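Local coordinates for protein Azi13 (Streptomyces sahachiroi, PDB 5HMB) that probably acts as a hot-dog-fold thioesterase of the PaaI family in the biosynthesis of the naphthoate part of azinomycin, at residues V55-S58 and V59-A63. Residues are numbered along the deposited sequence; the frame is centred on the assembly and turned at random.
Sequences VVES and VASAA
Glu57 and Ser61, one turn apart on helix 49-68, are joined through both backbone and solvent. Ser61 N gives a hydrogen bond of 2.9 Å to Glu57 O. The serine hydroxyl, set beside its own backbone N (chi1 -79°), reaches back to the same carbonyl oxygen, with OG 3.2 Å from Glu57 O in a weak hydrogen bond whose proton has another acceptor within reach. Glu57 OE2 stays 3.9 Å from Ser61 OG, and a water spans the gap. This water donates to Glu57 OE2 at 3.1 Å. It is also hydrogen-bonded to Ser61 OG, at 2.7 Å. The bend of the glutamate chain at chi2 (73°) turns OE2 toward the Ser61 side, where the water bridges the rest; the other oxygen, OE1, accepts a hydrogen bond from Asn79 ND2, so both ends of the group are held.

Three more i to i+4 bonds run alongside: Val59 N to Val55 O, Ala60 N to Val56 O and Ala62 N to Ser58 O. Ser58 OG turns back toward the preceding turn, bonded to Ala54 O and to His48 NE2 of the second subunit.

On the apolar side Val55 and Val59 run next to each other in the same direction, CG1 of Val55 4.0 Å from CG2 of Val59. They pack on strands 29-35 and 93-100, while Val56 and Ala60 pack on strands 107-115 and 121-133. The helix thus lies against the curved antiparallel sheet, and Ser58 and Glu57 reach the second subunit: the central "sausage" helix wrapped by the "bun" of the hot-dog fold.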
# COMPACT_ATOMS: atom_id res chain seq x y z
N VAL A 55 9.03 -9.63 9.72
CA VAL A 55 8.37 -10.90 10.02
C VAL A 55 7.32 -11.22 8.97
O VAL A 55 7.14 -12.38 8.56
CB VAL A 55 7.74 -10.84 11.42
CG1 VAL A 55 6.73 -11.99 11.59
CG2 VAL A 55 8.82 -10.88 12.48
N VAL A 56 6.56 -10.21 8.55
CA VAL A 56 5.59 -10.41 7.48
C VAL A 56 6.30 -10.87 6.21
O VAL A 56 5.89 -11.84 5.55
CB VAL A 56 4.79 -9.11 7.27
CG1 VAL A 56 4.06 -9.13 5.95
CG2 VAL A 56 3.79 -8.90 8.42
N GLU A 57 7.39 -10.19 5.85
CA GLU A 57 8.17 -10.61 4.69
C GLU A 57 8.63 -12.05 4.83
O GLU A 57 8.42 -12.88 3.93
CB GLU A 57 9.35 -9.65 4.48
CG GLU A 57 10.04 -9.84 3.10
CD GLU A 57 9.19 -9.30 1.96
OE1 GLU A 57 8.40 -8.36 2.19
OE2 GLU A 57 9.30 -9.80 0.82
N SER A 58 9.22 -12.39 5.99
CA SER A 58 9.75 -13.75 6.21
C SER A 58 8.67 -14.81 6.10
O SER A 58 8.86 -15.85 5.45
CB SER A 58 10.41 -13.85 7.59
OG SER A 58 11.44 -12.90 7.80
N VAL A 59 7.53 -14.61 6.78
CA VAL A 59 6.54 -15.68 6.83
C VAL A 59 5.88 -15.86 5.46
O VAL A 59 5.64 -16.99 5.01
CB VAL A 59 5.51 -15.43 7.95
CG1 VAL A 59 4.52 -16.57 7.99
CG2 VAL A 59 6.20 -15.29 9.31
N ALA A 60 5.58 -14.76 4.77
CA ALA A 60 5.01 -14.87 3.43
C ALA A 60 6.01 -15.49 2.45
O ALA A 60 5.64 -16.35 1.64
CB ALA A 60 4.53 -13.50 2.95
N SER A 61 7.29 -15.09 2.52
CA SER A 61 8.28 -15.64 1.58
C SER A 61 8.44 -17.14 1.77
O SER A 61 8.60 -17.88 0.80
CB SER A 61 9.64 -14.97 1.75
OG SER A 61 9.70 -13.70 1.12
N ALA A 62 8.43 -17.59 3.03
CA ALA A 62 8.51 -19.02 3.30
C ALA A 62 7.37 -19.75 2.62
O ALA A 62 7.58 -20.80 1.99
CB ALA A 62 8.48 -19.29 4.81
N ALA A 63 6.15 -19.22 2.73
CA ALA A 63 5.01 -19.89 2.13
C ALA A 63 5.09 -19.84 0.61
O ALA A 63 4.83 -20.85 -0.06
CB ALA A 63 3.71 -19.27 2.61
O HOH W 1 11.43 -11.86 0.09